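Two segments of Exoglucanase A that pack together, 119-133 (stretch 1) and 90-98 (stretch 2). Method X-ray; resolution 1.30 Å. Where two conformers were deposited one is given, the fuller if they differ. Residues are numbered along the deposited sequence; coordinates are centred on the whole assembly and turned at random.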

# COMPACT_ATOMS: atom_id res chain seq x y z
N ARG A 119 11.18 -20.40 10.19
CA ARG A 119 10.19 -19.76 11.06
C ARG A 119 9.10 -19.07 10.25
O ARG A 119 7.92 -19.10 10.62
CB ARG A 119 10.89 -18.76 11.97
CG ARG A 119 10.08 -18.29 13.15
CD ARG A 119 11.00 -17.82 14.27
NE ARG A 119 12.40 -17.98 13.88
CZ ARG A 119 13.43 -17.37 14.45
NH1 ARG A 119 13.24 -16.53 15.46
NH2 ARG A 119 14.65 -17.59 14.01
N TYR A 120 9.48 -18.44 9.14
CA TYR A 120 8.48 -17.84 8.25
C TYR A 120 7.46 -18.88 7.81
O TYR A 120 6.25 -18.64 7.83
CB TYR A 120 9.18 -17.25 7.03
CG TYR A 120 8.25 -16.56 6.05
CD1 TYR A 120 7.71 -15.31 6.33
CD2 TYR A 120 7.95 -17.15 4.82
CE1 TYR A 120 6.89 -14.66 5.42
CE2 TYR A 120 7.11 -16.51 3.90
CZ TYR A 120 6.60 -15.26 4.21
OH TYR A 120 5.79 -14.62 3.31
N LYS A 121 7.94 -20.06 7.42
CA LYS A 121 7.04 -21.10 6.95
C LYS A 121 6.17 -21.64 8.08
O LYS A 121 4.94 -21.69 7.97
CB LYS A 121 7.83 -22.24 6.30
CG LYS A 121 8.55 -21.86 5.02
CD LYS A 121 9.35 -23.03 4.49
CE LYS A 121 10.05 -22.71 3.18
NZ LYS A 121 10.92 -23.84 2.77
N SER A 122 6.80 -22.04 9.19
CA SER A 122 6.10 -22.83 10.21
C SER A 122 5.36 -21.98 11.23
O SER A 122 4.32 -22.42 11.74
CB SER A 122 7.09 -23.75 10.93
OG SER A 122 7.93 -23.02 11.80
N GLU A 123 5.86 -20.79 11.55
CA GLU A 123 5.28 -19.95 12.59
C GLU A 123 4.56 -18.73 12.06
O GLU A 123 3.88 -18.04 12.83
CB GLU A 123 6.36 -19.50 13.59
CG GLU A 123 6.99 -20.63 14.38
CD GLU A 123 8.23 -20.20 15.16
OE1 GLU A 123 8.24 -19.06 15.70
OE2 GLU A 123 9.20 -20.98 15.22
N TYR A 124 4.67 -18.43 10.76
CA TYR A 124 3.98 -17.29 10.18
C TYR A 124 2.99 -17.75 9.12
O TYR A 124 1.77 -17.65 9.33
CB TYR A 124 4.99 -16.26 9.67
CG TYR A 124 4.32 -15.03 9.10
CD1 TYR A 124 3.78 -14.05 9.92
CD2 TYR A 124 4.20 -14.88 7.72
CE1 TYR A 124 3.12 -12.94 9.39
CE2 TYR A 124 3.54 -13.77 7.18
CZ TYR A 124 3.01 -12.81 8.01
OH TYR A 124 2.36 -11.72 7.47
N ILE A 125 3.45 -18.29 7.99
CA ILE A 125 2.52 -18.70 6.93
C ILE A 125 1.61 -19.83 7.40
O ILE A 125 0.39 -19.79 7.20
CB ILE A 125 3.27 -19.05 5.63
CG1 ILE A 125 3.99 -17.83 5.05
CG2 ILE A 125 2.29 -19.64 4.61
CD1 ILE A 125 3.09 -16.66 4.70
N ASP A 126 2.18 -20.88 8.01
CA ASP A 126 1.35 -22.03 8.36
C ASP A 126 0.18 -21.66 9.27
O ASP A 126 -0.95 -22.06 8.97
CB ASP A 126 2.18 -23.18 8.94
CG ASP A 126 2.96 -23.95 7.89
OD1 ASP A 126 2.82 -23.65 6.68
OD2 ASP A 126 3.72 -24.86 8.28
N PRO A 127 0.37 -20.92 10.37
CA PRO A 127 -0.80 -20.58 11.21
C PRO A 127 -1.78 -19.65 10.52
O PRO A 127 -2.99 -19.76 10.76
CB PRO A 127 -0.18 -19.94 12.46
CG PRO A 127 1.25 -20.35 12.46
CD PRO A 127 1.64 -20.54 11.03
N ILE A 128 -1.31 -18.74 9.67
CA ILE A 128 -2.24 -17.91 8.92
C ILE A 128 -3.08 -18.76 7.98
O ILE A 128 -4.32 -18.67 7.96
CB ILE A 128 -1.48 -16.79 8.18
CG1 ILE A 128 -0.94 -15.76 9.18
CG2 ILE A 128 -2.39 -16.13 7.16
CD1 ILE A 128 0.03 -14.78 8.56
N ALA A 129 -2.43 -19.64 7.21
CA ALA A 129 -3.16 -20.51 6.29
C ALA A 129 -4.11 -21.43 7.03
O ALA A 129 -5.22 -21.71 6.56
CB ALA A 129 -2.17 -21.31 5.44
N ASP A 130 -3.70 -21.92 8.20
CA ASP A 130 -4.56 -22.80 8.99
C ASP A 130 -5.85 -22.09 9.39
O ASP A 130 -6.92 -22.70 9.42
CB ASP A 130 -3.80 -23.29 10.22
CG ASP A 130 -4.53 -24.37 10.98
OD1 ASP A 130 -5.39 -25.04 10.38
OD2 ASP A 130 -4.23 -24.56 12.18
N LEU A 131 -5.75 -20.81 9.73
CA LEU A 131 -6.95 -20.05 10.06
C LEU A 131 -7.78 -19.79 8.81
O LEU A 131 -9.00 -19.98 8.81
CB LEU A 131 -6.57 -18.74 10.75
CG LEU A 131 -6.50 -18.78 12.27
CD1 LEU A 131 -5.82 -17.53 12.82
CD2 LEU A 131 -7.90 -18.94 12.87
N LEU A 132 -7.13 -19.35 7.73
CA LEU A 132 -7.86 -18.99 6.52
C LEU A 132 -8.59 -20.17 5.91
O LEU A 132 -9.64 -19.99 5.28
CB LEU A 132 -6.91 -18.40 5.48
CG LEU A 132 -6.27 -17.06 5.84
CD1 LEU A 132 -5.32 -16.64 4.73
CD2 LEU A 132 -7.33 -15.99 6.07
N ASP A 133 -8.06 -21.38 6.08
CA ASP A 133 -8.63 -22.60 5.51
C ASP A 133 -9.72 -23.20 6.37
O ASP A 133 -10.29 -24.24 6.00
CB ASP A 133 -7.52 -23.63 5.28
CG ASP A 133 -7.84 -24.61 4.16
OD1 ASP A 133 -8.74 -24.32 3.34
OD2 ASP A 133 -7.19 -25.67 4.11
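Stretch 2 90-98: NLVIYDLPG

Stretch 2 begins as the end of a strand, residues 90-93, and continues as an irregular segment to Gly98. Stretch 1 is helical from Arg119 to Leu132. The strand runs nearly antiparallel to the helix: their N-to-C directions differ by 167°, and the axes approach to 11.4 Å. The segment after the strand comes closer, with Leu96 CA 6.6 Å from Tyr120 CA, against 8.3 Å between Ile93 CA and Ile125 CA. Tyr94 and Asp95 are extended in phi (-156° and -153°) but have psi of 69° and 32°, so the chain leaves the strand path here. Gly98 has positive phi and makes no contact with the helix.

The helix is itself irregular. It has a wider pi-type turn at 120-125, where Ile125 N bonds to Tyr120 O at 2.8 Å, and it is kinked at Pro127, whose nitrogen has no hydrogen to donate.

Because the directions oppose, Leu91 lies near the C-terminal end of the helix and Pro97 near Tyr120. Leu91 CD1 is 4.0 Å from Leu132 CD1 and 4.2 Å from Ile128 CG2. Ile93 follows: its CD1 is 4.2 Å from Ile128 CG2, and its CG2 is 3.8 Å from both Ile125 CD1 and Tyr124 CE2.

One hydrogen bond joins the stretches. Tyr94 N donates to Tyr124 OH at 2.8 Å, with a nearly straight angle of 169°. The CB of Tyr94 points away from the helix; the link is made by its backbone N. Asp95 CB sits over one face of the Tyr124 ring, 3.6 Å from Tyr124 CZ.

Tyr120 receives the last contacts. Leu96 CD2 and Pro97 CD share one face of its ring, 3.7 Å from Tyr120 CZ and 3.9 Å from Tyr120 CG respectively. Leu96 CB points away, but the end of the side chain comes back to the ring.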

# COMPACT_ATOMS: atom_id res chain seq x y z
N ASN A 90 -9.41 -7.77 3.34
CA ASN A 90 -8.05 -7.46 2.90
C ASN A 90 -7.06 -7.80 4.01
O ASN A 90 -7.17 -7.28 5.12
CB ASN A 90 -7.94 -5.98 2.55
CG ASN A 90 -8.71 -5.63 1.30
OD1 ASN A 90 -8.28 -5.95 0.19
ND2 ASN A 90 -9.84 -4.96 1.47
N LEU A 91 -6.08 -8.64 3.68
CA LEU A 91 -5.11 -9.15 4.63
C LEU A 91 -3.72 -8.93 4.03
O LEU A 91 -3.51 -9.24 2.86
CB LEU A 91 -5.34 -10.66 4.74
CG LEU A 91 -5.12 -11.47 6.03
CD1 LEU A 91 -4.60 -12.88 5.71
CD2 LEU A 91 -4.29 -10.81 7.07
N VAL A 92 -2.79 -8.40 4.81
CA VAL A 92 -1.43 -8.18 4.32
C VAL A 92 -0.48 -9.21 4.91
O VAL A 92 -0.35 -9.33 6.14
CB VAL A 92 -0.92 -6.76 4.60
CG1 VAL A 92 0.35 -6.50 3.77
CG2 VAL A 92 -1.99 -5.74 4.26
N ILE A 93 0.18 -9.94 4.02
CA ILE A 93 1.21 -10.91 4.36
C ILE A 93 2.54 -10.16 4.27
O ILE A 93 2.91 -9.67 3.20
CB ILE A 93 1.17 -12.08 3.35
CG1 ILE A 93 -0.24 -12.68 3.28
CG2 ILE A 93 2.21 -13.13 3.68
CD1 ILE A 93 -0.76 -13.22 4.59
N TYR A 94 3.24 -10.01 5.40
CA TYR A 94 4.35 -9.06 5.47
C TYR A 94 5.33 -9.45 6.56
O TYR A 94 5.44 -8.75 7.58
CB TYR A 94 3.81 -7.64 5.72
CG TYR A 94 4.81 -6.50 5.59
CD1 TYR A 94 5.71 -6.43 4.53
CD2 TYR A 94 4.82 -5.46 6.52
CE1 TYR A 94 6.61 -5.37 4.41
CE2 TYR A 94 5.70 -4.41 6.41
CZ TYR A 94 6.59 -4.36 5.35
OH TYR A 94 7.46 -3.29 5.26
N ASP A 95 6.06 -10.55 6.36
CA ASP A 95 7.05 -10.93 7.36
C ASP A 95 8.21 -11.73 6.78
O ASP A 95 8.80 -12.55 7.49
CB ASP A 95 6.40 -11.69 8.52
CG ASP A 95 7.19 -11.57 9.82
OD1 ASP A 95 8.03 -10.65 9.96
OD2 ASP A 95 6.93 -12.40 10.72
N LEU A 96 8.60 -11.47 5.52
CA LEU A 96 9.65 -12.28 4.90
C LEU A 96 10.95 -12.20 5.70
O LEU A 96 11.26 -11.16 6.30
CB LEU A 96 9.95 -11.80 3.49
CG LEU A 96 9.03 -12.34 2.41
CD1 LEU A 96 9.21 -11.54 1.14
CD2 LEU A 96 9.26 -13.81 2.14
N PRO A 97 11.74 -13.27 5.69
CA PRO A 97 13.12 -13.15 6.19
C PRO A 97 13.84 -12.04 5.44
O PRO A 97 13.69 -11.91 4.22
CB PRO A 97 13.73 -14.53 5.88
CG PRO A 97 12.54 -15.44 5.75
CD PRO A 97 11.46 -14.60 5.13
N GLY A 98 14.60 -11.23 6.17
CA GLY A 98 15.30 -10.12 5.56
C GLY A 98 14.38 -9.05 5.00
O GLY A 98 14.75 -8.35 4.05